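Local coordinates for protein thymidylate synthase ThyX (Streptomyces cacaoi subsp. asoensis, PDB 4P5A) that probably methylates dUMP or UMP, with methylenetetrahydrofolate as carbon donor and FAD, bound between subunits of a homotetramer, as redox cofactor, at residues L190-Y201 with A230-S238; L16-V26 with A221-E229. All coordinates share one frame; numbering follows the deposited sequence. Where two conformers were deposited one is given.

Interaction 1 (L190-Y201 with A230-S238); sequences LSLRTHRPDAAY and AFTAFGRVS. With FAD (flavin-adenine dinucleotide), chain H.
A Schellman motif ends helix 225-233, and its C-prime residue, G235, lies against A200 in the loop that follows helix 183-193. Glycine suits the positive phi (99°) and the nearness of A200 CB, while A200 N donates to G235 O at 2.9 Å. The next residue, R236, bends at chi3 (60°), which lays its guanidinium edge-on to T194. R236 NH2 makes a nearly straight bond to T194 OG1 (3.0 Å, 167°), and water 1 joins R236 NE to the same hydroxyl. Threonine suits this place because T194 OG1, while accepting from both, donates to L190 O at 2.7 Å. F231 CE1 lies over the rim of one face of the R236 guanidinium, and R196 CG packs 3.6 Å from R236 NE. The guanidinium of R196 pairs instead with E210 and E214. S191 OG donates to R236 O (2.7 Å) in the carbonyl plane and also bonds to R60 of the second subunit. V237 CG2 meets A200 CB at 3.7 Å. The two residues after S191 touch FAD: L192 CD1 lies near O5', and C8M sits over one face of the R193 guanidinium. R193 NH2 is hydrogen-bonded to 5-bromo-UMP O2. E217 probably balances the buried R236 charge, while T232 OG1, T194 OG1 and water 1 satisfy its N-H groups.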
loop_
_atom_site.group_PDB
_atom_site.type_symbol
_atom_site.label_atom_id
_atom_site.label_comp_id
_atom_site.label_asym_id
_atom_site.label_seq_id
_atom_site.Cartn_x
_atom_site.Cartn_y
_atom_site.Cartn_z
ATOM N N LEU B 190 -15.240 7.270 0.839
ATOM C CA LEU B 190 -16.563 7.916 1.045
ATOM C C LEU B 190 -16.679 8.278 2.551
ATOM O O LEU B 190 -17.295 9.291 2.861
ATOM C CB LEU B 190 -17.735 6.992 0.658
ATOM C CG LEU B 190 -17.801 6.757 -0.891
ATOM C CD1 LEU B 190 -18.870 5.784 -1.143
ATOM C CD2 LEU B 190 -18.122 8.081 -1.662
ATOM N N SER B 191 -16.157 7.449 3.442
ATOM C CA SER B 191 -16.274 7.742 4.917
ATOM C C SER B 191 -15.570 9.015 5.206
ATOM O O SER B 191 -15.986 9.774 6.070
ATOM C CB SER B 191 -15.645 6.617 5.722
ATOM O OG SER B 191 -15.888 6.777 7.108
ATOM N N LEU B 192 -14.526 9.328 4.467
ATOM C CA LEU B 192 -13.723 10.572 4.816
ATOM C C LEU B 192 -14.167 11.804 3.970
ATOM O O LEU B 192 -14.019 12.942 4.399
ATOM C CB LEU B 192 -12.224 10.320 4.498
ATOM C CG LEU B 192 -11.557 9.390 5.458
ATOM C CD1 LEU B 192 -10.130 8.918 4.775
ATOM C CD2 LEU B 192 -11.360 10.108 6.841
ATOM N N ARG B 193 -14.651 11.580 2.752
ATOM C CA ARG B 193 -14.871 12.659 1.767
ATOM C C ARG B 193 -16.382 12.952 1.589
ATOM O O ARG B 193 -16.756 13.651 0.638
ATOM C CB ARG B 193 -14.254 12.359 0.398
ATOM C CG ARG B 193 -12.771 12.154 0.501
ATOM C CD ARG B 193 -11.992 13.350 1.119
ATOM N NE ARG B 193 -10.493 13.142 0.978
ATOM C CZ ARG B 193 -9.628 14.096 1.323
ATOM N NH1 ARG B 193 -10.085 15.299 1.839
ATOM N NH2 ARG B 193 -8.323 13.894 1.129
ATOM N N THR B 194 -17.209 12.458 2.494
ATOM C CA THR B 194 -18.594 12.964 2.541
ATOM C C THR B 194 -18.863 13.423 3.985
ATOM O O THR B 194 -18.393 12.800 4.980
ATOM C CB THR B 194 -19.631 11.955 2.132
ATOM O OG1 THR B 194 -19.532 10.792 2.970
ATOM C CG2 THR B 194 -19.484 11.595 0.700
ATOM N N HIS B 195 -19.656 14.507 4.094
ATOM C CA HIS B 195 -20.035 15.025 5.446
ATOM C C HIS B 195 -21.469 14.547 5.734
ATOM O O HIS B 195 -22.413 15.105 5.202
ATOM C CB HIS B 195 -20.023 16.554 5.399
ATOM C CG HIS B 195 -20.482 17.176 6.684
ATOM N ND1 HIS B 195 -21.747 17.721 6.841
ATOM C CD2 HIS B 195 -19.864 17.303 7.887
ATOM C CE1 HIS B 195 -21.890 18.153 8.091
ATOM N NE2 HIS B 195 -20.756 17.928 8.742
ATOM N N ARG B 196 -21.603 13.554 6.591
ATOM C CA ARG B 196 -22.879 12.959 6.889
ATOM C C ARG B 196 -23.101 12.957 8.395
ATOM O O ARG B 196 -22.532 12.113 9.107
ATOM C CB ARG B 196 -22.938 11.546 6.343
ATOM C CG ARG B 196 -22.871 11.555 4.830
ATOM C CD ARG B 196 -24.132 12.207 4.208
ATOM N NE ARG B 196 -23.991 12.055 2.768
ATOM C CZ ARG B 196 -23.403 12.908 1.949
ATOM N NH1 ARG B 196 -22.937 14.115 2.328
ATOM N NH2 ARG B 196 -23.353 12.564 0.713
ATOM N N PRO B 197 -23.937 13.904 8.878
ATOM C CA PRO B 197 -24.008 14.146 10.351
ATOM C C PRO B 197 -24.504 12.967 11.193
ATOM O O PRO B 197 -24.220 12.944 12.398
ATOM C CB PRO B 197 -24.971 15.354 10.479
ATOM C CG PRO B 197 -24.655 16.164 9.170
ATOM C CD PRO B 197 -24.578 15.001 8.098
ATOM N N ASP B 198 -25.232 12.057 10.538
ATOM C CA ASP B 198 -25.666 10.717 10.970
ATOM C C ASP B 198 -24.553 9.582 11.045
ATOM O O ASP B 198 -24.773 8.525 11.667
ATOM C CB ASP B 198 -26.726 10.226 9.931
ATOM C CG ASP B 198 -26.211 10.295 8.375
ATOM O OD1 ASP B 198 -26.011 9.178 7.691
ATOM O OD2 ASP B 198 -26.046 11.463 7.825
ATOM N N ALA B 199 -23.379 9.792 10.393
ATOM C CA ALA B 199 -22.366 8.722 10.244
ATOM C C ALA B 199 -21.707 8.403 11.567
ATOM O O ALA B 199 -21.731 9.265 12.526
ATOM C CB ALA B 199 -21.284 9.141 9.184
ATOM N N ALA B 200 -21.070 7.254 11.693
ATOM C CA ALA B 200 -20.381 6.965 12.928
ATOM C C ALA B 200 -19.288 8.012 13.201
ATOM O O ALA B 200 -18.992 8.383 14.393
ATOM C CB ALA B 200 -19.740 5.611 12.870
ATOM N N TYR B 201 -18.644 8.481 12.131
ATOM C CA TYR B 201 -17.611 9.575 12.242
ATOM C C TYR B 201 -18.022 10.720 11.324
ATOM O O TYR B 201 -18.302 10.523 10.150
ATOM C CB TYR B 201 -16.239 9.056 11.809
ATOM C CG TYR B 201 -15.730 8.058 12.761
ATOM C CD1 TYR B 201 -14.956 8.480 13.838
ATOM C CD2 TYR B 201 -16.034 6.682 12.604
ATOM C CE1 TYR B 201 -14.474 7.534 14.710
ATOM C CE2 TYR B 201 -15.589 5.767 13.446
ATOM C CZ TYR B 201 -14.818 6.214 14.550
ATOM O OH TYR B 201 -14.344 5.270 15.444
ATOM N N ALA B 230 -25.671 -1.771 3.025
ATOM C CA ALA B 230 -24.997 -2.203 4.287
ATOM C C ALA B 230 -23.988 -1.138 4.783
ATOM O O ALA B 230 -23.866 -0.899 5.974
ATOM C CB ALA B 230 -24.220 -3.574 4.055
ATOM N N PHE B 231 -23.219 -0.531 3.860
ATOM C CA PHE B 231 -22.250 0.480 4.268
ATOM C C PHE B 231 -22.970 1.589 5.034
ATOM O O PHE B 231 -22.492 2.047 6.057
ATOM C CB PHE B 231 -21.707 1.083 2.998
ATOM C CG PHE B 231 -20.699 2.233 3.225
ATOM C CD1 PHE B 231 -20.966 3.496 2.617
ATOM C CD2 PHE B 231 -19.510 2.015 4.002
ATOM C CE1 PHE B 231 -20.059 4.607 2.758
ATOM C CE2 PHE B 231 -18.645 3.135 4.166
ATOM C CZ PHE B 231 -18.896 4.382 3.563
ATOM N N THR B 232 -24.104 2.046 4.505
ATOM C CA THR B 232 -24.807 3.137 5.214
ATOM C C THR B 232 -25.466 2.659 6.490
ATOM O O THR B 232 -25.373 3.361 7.523
ATOM C CB THR B 232 -25.774 3.850 4.262
ATOM O OG1 THR B 232 -24.978 4.679 3.400
ATOM C CG2 THR B 232 -26.686 4.871 5.002
ATOM N N ALA B 233 -25.951 1.453 6.487
ATOM C CA ALA B 233 -26.628 0.871 7.704
ATOM C C ALA B 233 -25.676 0.783 8.864
ATOM O O ALA B 233 -26.116 0.923 10.060
ATOM C CB ALA B 233 -27.135 -0.496 7.415
ATOM N N PHE B 234 -24.400 0.505 8.573
ATOM C CA PHE B 234 -23.438 0.383 9.662
ATOM C C PHE B 234 -22.607 1.614 10.025
ATOM O O PHE B 234 -21.572 1.478 10.711
ATOM C CB PHE B 234 -22.610 -0.851 9.467
ATOM C CG PHE B 234 -23.455 -2.133 9.704
ATOM C CD1 PHE B 234 -23.877 -2.476 11.043
ATOM C CD2 PHE B 234 -23.947 -2.855 8.620
ATOM C CE1 PHE B 234 -24.689 -3.604 11.291
ATOM C CE2 PHE B 234 -24.694 -4.016 8.821
ATOM C CZ PHE B 234 -25.120 -4.389 10.150
ATOM N N GLY B 235 -23.058 2.785 9.564
ATOM C CA GLY B 235 -22.451 4.043 10.013
ATOM C C GLY B 235 -21.437 4.616 9.043
ATOM O O GLY B 235 -20.741 5.532 9.413
ATOM N N ARG B 236 -21.341 4.033 7.833
ATOM C CA ARG B 236 -20.480 4.634 6.728
ATOM C C ARG B 236 -19.021 4.539 7.082
ATOM O O ARG B 236 -18.242 5.503 6.802
ATOM C CB ARG B 236 -20.874 6.064 6.343
ATOM C CG ARG B 236 -22.349 6.134 5.806
ATOM C CD ARG B 236 -22.765 7.573 5.387
ATOM N NE ARG B 236 -21.939 8.156 4.321
ATOM C CZ ARG B 236 -22.088 7.864 3.024
ATOM N NH1 ARG B 236 -23.022 6.958 2.573
ATOM N NH2 ARG B 236 -21.315 8.472 2.182
ATOM N N VAL B 237 -18.666 3.389 7.648
ATOM C CA VAL B 237 -17.281 3.046 8.038
ATOM C C VAL B 237 -16.840 1.919 7.104
ATOM O O VAL B 237 -17.601 0.954 6.933
ATOM C CB VAL B 237 -17.221 2.550 9.505
ATOM C CG1 VAL B 237 -15.789 2.221 9.807
ATOM C CG2 VAL B 237 -17.725 3.656 10.425
ATOM N N SER B 238 -15.695 2.023 6.433
ATOM C CA SER B 238 -15.237 0.902 5.593
ATOM C C SER B 238 -14.931 -0.272 6.446
ATOM O O SER B 238 -14.270 -0.110 7.510
ATOM C CB SER B 238 -13.929 1.355 4.844
ATOM O OG SER B 238 -13.590 0.380 3.869
HETATM P PA FAD H . -5.337 5.982 2.157
HETATM O O1A FAD H . -6.264 5.506 1.121
HETATM O O2A FAD H . -4.091 6.622 1.841
HETATM O O5B FAD H . -5.082 4.799 3.134
HETATM C C5B FAD H . -6.208 3.985 3.653
HETATM C C4B FAD H . -5.795 3.264 4.907
HETATM O O4B FAD H . -4.657 2.432 4.604
HETATM C C3B FAD H . -5.293 4.197 5.963
HETATM O O3B FAD H . -6.390 4.731 6.743
HETATM C C2B FAD H . -4.393 3.304 6.836
HETATM O O2B FAD H . -5.293 2.417 7.596
HETATM C C1B FAD H . -3.716 2.412 5.749
HETATM N N9A FAD H . -2.418 2.917 5.264
HETATM C C8A FAD H . -2.098 3.132 3.976
HETATM N N7A FAD H . -0.820 3.491 3.863
HETATM C C5A FAD H . -0.283 3.438 5.147
HETATM C C6A FAD H . 0.984 3.682 5.735
HETATM N N6A FAD H . 2.084 4.029 4.997
HETATM N N1A FAD H . 1.087 3.542 7.097
HETATM C C2A FAD H . 0.052 3.133 7.869
HETATM N N3A FAD H . -1.178 2.890 7.345
HETATM C C4A FAD H . -1.353 3.089 6.008
HETATM N N1 FAD H . -3.527 15.981 4.922
HETATM C C2 FAD H . -2.427 16.761 5.170
HETATM O O2 FAD H . -1.348 16.598 4.623
HETATM N N3 FAD H . -2.578 17.878 5.957
HETATM C C4 FAD H . -3.811 18.211 6.501
HETATM O O4 FAD H . -3.835 19.213 7.267
HETATM C C4X FAD H . -4.929 17.390 6.262
HETATM N N5 FAD H . -6.183 17.584 6.885
HETATM C C5X FAD H . -7.303 16.823 6.438
HETATM C C6 FAD H . -8.642 17.108 6.790
HETATM C C7 FAD H . -9.724 16.324 6.358
HETATM C C7M FAD H . -11.111 16.781 6.840
HETATM C C8 FAD H . -9.568 15.219 5.474
HETATM C C8M FAD H . -10.745 14.296 5.027
HETATM C C9 FAD H . -8.241 14.918 5.088
HETATM C C9A FAD H . -7.138 15.742 5.522
HETATM N N10 FAD H . -5.811 15.430 5.122
HETATM C C10 FAD H . -4.758 16.281 5.467
HETATM C "C1'" FAD H . -5.546 14.319 4.162
HETATM C "C2'" FAD H . -5.478 13.067 5.145
HETATM O "O2'" FAD H . -4.338 13.127 6.053
HETATM C "C3'" FAD H . -5.226 11.769 4.334
HETATM O "O3'" FAD H . -4.085 11.856 3.462
HETATM C "C4'" FAD H . -6.499 11.400 3.402
HETATM O "O4'" FAD H . -7.659 11.667 4.118
HETATM C "C5'" FAD H . -6.393 9.907 2.995
HETATM O "O5'" FAD H . -6.777 9.119 4.142
HETATM P P FAD H . -5.954 7.755 4.408
HETATM O O1P FAD H . -4.483 7.960 4.581
HETATM O O2P FAD H . -6.633 7.149 5.567
HETATM O O3P FAD H . -6.183 6.906 3.085
HETATM O O HOH W 1 -19.976 9.700 5.535
HETATM O O HOH W 2 -24.856 6.098 8.436
HETATM O O HOH W 3 -18.402 7.086 9.511
#

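Interaction 2 (L16-V26 with A221-E229); sequences LVDSSASDLAV and AKLMPVTHE
D23 meets V226 and T227 through both oxygens of its carboxylate. Its chi1 of -65° sets CG anti to the carbonyl carbon, and from there the group reaches across to the first turn of helix 225-233. D23 OD1 accepts from V226 N at 2.8 Å, on the syn side but tilted out of the carboxylate plane. D23 OD2 takes two donors: T227 N (2.9 Å) comes from above the plane, whereas T227 OG1 (2.8 Å) approaches nearly along the C-O axis. The threonine and aspartate side chains lie alongside each other, running opposite ways. Proline suits the position before V226, since P225 has no N-H to satisfy; its CD rests near D23 OD1. M224 occupies the N-cap position of this helix, and the acceptor for the first-turn amides is supplied by D23 from a distant part of the chain, where the positive helix end would probably favour an ionised aspartate. S22 is the N-cap of helix 23-30, its OG accepting from A25 N. M224 fits between apolar groups: a bend at chi3 (68°) brings M224 CE to V26 CG2 at 3.6 Å, crossing the valine at about a right angle, while M224 SD lies 3.8 Å from A21 CB. L223, at the end of helix 207-223, meets L16 tip to tip, L16 CD2 to L223 CD1 being 3.8 Å, and L223 CD1 also packs on S19 of strand 13-20. Water 4 joins D23 N to L223 O.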
loop_
_atom_site.group_PDB
_atom_site.type_symbol
_atom_site.label_atom_id
_atom_site.label_comp_id
_atom_site.label_asym_id
_atom_site.label_seq_id
_atom_site.Cartn_x
_atom_site.Cartn_y
_atom_site.Cartn_z
ATOM N N LEU B 16 -18.502 6.988 -14.794
ATOM C CA LEU B 16 -17.906 5.645 -14.661
ATOM C C LEU B 16 -17.460 5.148 -16.086
ATOM O O LEU B 16 -18.268 5.080 -17.048
ATOM C CB LEU B 16 -18.968 4.684 -14.064
ATOM C CG LEU B 16 -18.507 3.227 -13.964
ATOM C CD1 LEU B 16 -17.543 3.144 -12.769
ATOM C CD2 LEU B 16 -19.747 2.329 -13.622
ATOM N N VAL B 17 -16.180 4.932 -16.272
ATOM C CA VAL B 17 -15.556 4.539 -17.551
ATOM C C VAL B 17 -15.719 3.058 -17.700
ATOM O O VAL B 17 -16.013 2.581 -18.802
ATOM C CB VAL B 17 -14.003 4.797 -17.521
ATOM C CG1 VAL B 17 -13.250 4.151 -18.733
ATOM C CG2 VAL B 17 -13.670 6.217 -17.328
ATOM N N ASP B 18 -15.479 2.285 -16.646
ATOM C CA ASP B 18 -15.630 0.878 -16.776
ATOM C C ASP B 18 -15.716 0.294 -15.408
ATOM O O ASP B 18 -15.381 0.968 -14.437
ATOM C CB ASP B 18 -14.356 0.285 -17.426
ATOM C CG ASP B 18 -14.593 -1.156 -17.899
ATOM O OD1 ASP B 18 -15.795 -1.556 -18.116
ATOM O OD2 ASP B 18 -13.578 -1.899 -17.962
ATOM N N SER B 19 -16.140 -0.949 -15.287
ATOM C CA SER B 19 -16.082 -1.565 -13.955
ATOM C C SER B 19 -16.177 -3.050 -14.063
ATOM O O SER B 19 -16.627 -3.604 -15.152
ATOM C CB SER B 19 -17.279 -1.090 -13.103
ATOM O OG SER B 19 -18.555 -1.398 -13.727
ATOM N N SER B 20 -15.827 -3.741 -12.985
ATOM C CA SER B 20 -16.202 -5.110 -12.884
ATOM C C SER B 20 -16.481 -5.253 -11.386
ATOM O O SER B 20 -15.546 -5.512 -10.601
ATOM C CB SER B 20 -15.019 -5.978 -13.315
ATOM O OG SER B 20 -15.306 -7.316 -13.052
ATOM N N ALA B 21 -17.701 -4.946 -11.003
ATOM C CA ALA B 21 -18.021 -4.928 -9.562
ATOM C C ALA B 21 -19.443 -5.277 -9.343
ATOM O O ALA B 21 -20.369 -4.759 -10.074
ATOM C CB ALA B 21 -17.813 -3.551 -9.002
ATOM N N SER B 22 -19.654 -6.183 -8.398
ATOM C CA SER B 22 -21.048 -6.585 -8.082
ATOM C C SER B 22 -21.055 -7.144 -6.672
ATOM O O SER B 22 -20.011 -7.526 -6.133
ATOM C CB SER B 22 -21.464 -7.704 -9.063
ATOM O OG SER B 22 -20.689 -8.896 -8.816
ATOM N N ASP B 23 -22.264 -7.240 -6.068
ATOM C CA ASP B 23 -22.298 -7.854 -4.786
ATOM C C ASP B 23 -21.936 -9.302 -4.796
ATOM O O ASP B 23 -21.331 -9.810 -3.878
ATOM C CB ASP B 23 -23.752 -7.714 -4.234
ATOM C CG ASP B 23 -24.178 -6.196 -3.964
ATOM O OD1 ASP B 23 -25.292 -5.775 -4.392
ATOM O OD2 ASP B 23 -23.383 -5.407 -3.337
ATOM N N LEU B 24 -22.295 -9.991 -5.884
ATOM C CA LEU B 24 -21.914 -11.387 -6.005
ATOM C C LEU B 24 -20.401 -11.592 -5.944
ATOM O O LEU B 24 -19.953 -12.595 -5.393
ATOM C CB LEU B 24 -22.450 -11.907 -7.324
ATOM C CG LEU B 24 -21.864 -13.285 -7.621
ATOM C CD1 LEU B 24 -22.528 -14.449 -6.803
ATOM C CD2 LEU B 24 -21.817 -13.545 -9.166
ATOM N N ALA B 25 -19.641 -10.639 -6.460
ATOM C CA ALA B 25 -18.159 -10.797 -6.422
ATOM C C ALA B 25 -17.647 -10.833 -4.976
ATOM O O ALA B 25 -16.616 -11.469 -4.673
ATOM C CB ALA B 25 -17.490 -9.578 -7.242
ATOM N N VAL B 26 -18.337 -10.124 -4.081
ATOM C CA VAL B 26 -17.929 -10.156 -2.660
ATOM C C VAL B 26 -18.219 -11.474 -2.017
ATOM O O VAL B 26 -17.419 -11.974 -1.265
ATOM C CB VAL B 26 -18.723 -9.099 -1.890
ATOM C CG1 VAL B 26 -18.278 -9.006 -0.330
ATOM C CG2 VAL B 26 -18.543 -7.775 -2.543
ATOM N N ALA B 221 -23.599 2.705 -6.203
ATOM C CA ALA B 221 -24.849 2.118 -5.569
ATOM C C ALA B 221 -25.631 1.332 -6.596
ATOM O O ALA B 221 -26.318 0.341 -6.237
ATOM C CB ALA B 221 -25.684 3.238 -5.006
ATOM N N LYS B 222 -25.464 1.691 -7.867
ATOM C CA LYS B 222 -26.094 0.897 -8.955
ATOM C C LYS B 222 -25.374 -0.363 -9.216
ATOM O O LYS B 222 -26.028 -1.364 -9.578
ATOM C CB LYS B 222 -26.169 1.743 -10.270
ATOM C CG LYS B 222 -27.059 2.840 -10.154
ATOM C CD LYS B 222 -26.805 3.844 -11.364
ATOM C CE LYS B 222 -27.450 5.196 -10.981
ATOM N NZ LYS B 222 -27.227 6.363 -11.959
ATOM N N LEU B 223 -24.036 -0.393 -9.048
ATOM C CA LEU B 223 -23.335 -1.637 -9.303
ATOM C C LEU B 223 -23.399 -2.608 -8.122
ATOM O O LEU B 223 -23.376 -3.829 -8.322
ATOM C CB LEU B 223 -21.812 -1.322 -9.484
ATOM C CG LEU B 223 -21.580 -0.323 -10.598
ATOM C CD1 LEU B 223 -19.988 -0.034 -10.624
ATOM C CD2 LEU B 223 -21.862 -1.021 -11.881
ATOM N N MET B 224 -23.430 -2.059 -6.878
ATOM C CA MET B 224 -23.356 -2.920 -5.708
ATOM C C MET B 224 -24.360 -2.449 -4.689
ATOM O O MET B 224 -24.013 -1.972 -3.615
ATOM C CB MET B 224 -21.932 -2.801 -5.105
ATOM C CG MET B 224 -20.836 -3.391 -6.155
ATOM S SD MET B 224 -19.139 -3.394 -5.415
ATOM C CE MET B 224 -19.159 -4.634 -4.099
ATOM N N PRO B 225 -25.622 -2.605 -5.013
ATOM C CA PRO B 225 -26.655 -2.039 -4.124
ATOM C C PRO B 225 -26.729 -2.658 -2.750
ATOM O O PRO B 225 -26.997 -1.862 -1.782
ATOM C CB PRO B 225 -27.978 -2.275 -4.909
ATOM C CG PRO B 225 -27.680 -3.489 -5.816
ATOM C CD PRO B 225 -26.176 -3.318 -6.182
ATOM N N VAL B 226 -26.458 -3.943 -2.584
ATOM C CA VAL B 226 -26.603 -4.501 -1.230
ATOM C C VAL B 226 -25.425 -3.981 -0.368
ATOM O O VAL B 226 -25.604 -3.698 0.827
ATOM C CB VAL B 226 -26.538 -6.059 -1.336
ATOM C CG1 VAL B 226 -26.517 -6.752 0.065
ATOM C CG2 VAL B 226 -27.727 -6.574 -2.230
ATOM N N THR B 227 -24.230 -3.992 -0.958
ATOM C CA THR B 227 -23.064 -3.414 -0.250
ATOM C C THR B 227 -23.323 -1.953 0.147
ATOM O O THR B 227 -22.963 -1.507 1.291
ATOM C CB THR B 227 -21.766 -3.564 -1.131
ATOM O OG1 THR B 227 -21.560 -4.941 -1.320
ATOM C CG2 THR B 227 -20.517 -3.051 -0.257
ATOM N N HIS B 228 -23.777 -1.149 -0.816
ATOM C CA HIS B 228 -24.041 0.227 -0.561
ATOM C C HIS B 228 -25.068 0.393 0.589
ATOM O O HIS B 228 -24.866 1.222 1.529
ATOM C CB HIS B 228 -24.491 0.889 -1.835
ATOM C CG HIS B 228 -24.886 2.299 -1.619
ATOM N ND1 HIS B 228 -26.178 2.616 -1.318
ATOM C CD2 HIS B 228 -24.157 3.440 -1.412
ATOM C CE1 HIS B 228 -26.279 3.941 -1.164
ATOM N NE2 HIS B 228 -25.060 4.464 -1.191
ATOM N N GLU B 229 -26.146 -0.436 0.581
ATOM C CA GLU B 229 -27.091 -0.359 1.708
ATOM C C GLU B 229 -26.467 -0.715 3.014
ATOM O O GLU B 229 -26.708 0.004 4.049
ATOM C CB GLU B 229 -28.326 -1.266 1.522
ATOM C CG GLU B 229 -29.149 -0.754 0.399
ATOM C CD GLU B 229 -29.875 0.551 0.662
ATOM O OE1 GLU B 229 -30.892 0.479 1.433
ATOM O OE2 GLU B 229 -29.480 1.616 0.053
HETATM O O HOH W 4 -24.444 -6.286 -7.740
#

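From the N terminus, strand 13-20 and the start of helix 23-30 come first; interaction 2 closes a loop of 194 residues by bringing them to the junction of helices 207-223 and 225-233. Residues 190-201, the end of helix 183-193 and its following loop, fall within that span. Interaction 1 closes a much shorter loop, 28 residues that contain helix 207-223, when the chain reaches 230-238. The segments therefore alternate, and the two contacts cross. Helix 225-233 takes part in both: its beginning meets the start of helix 23-30, while the end of helix 207-223 packs on strand 13-20; its own end meets the loop beyond the FAD-binding helix 183-193. Their centres are about 17 Å apart.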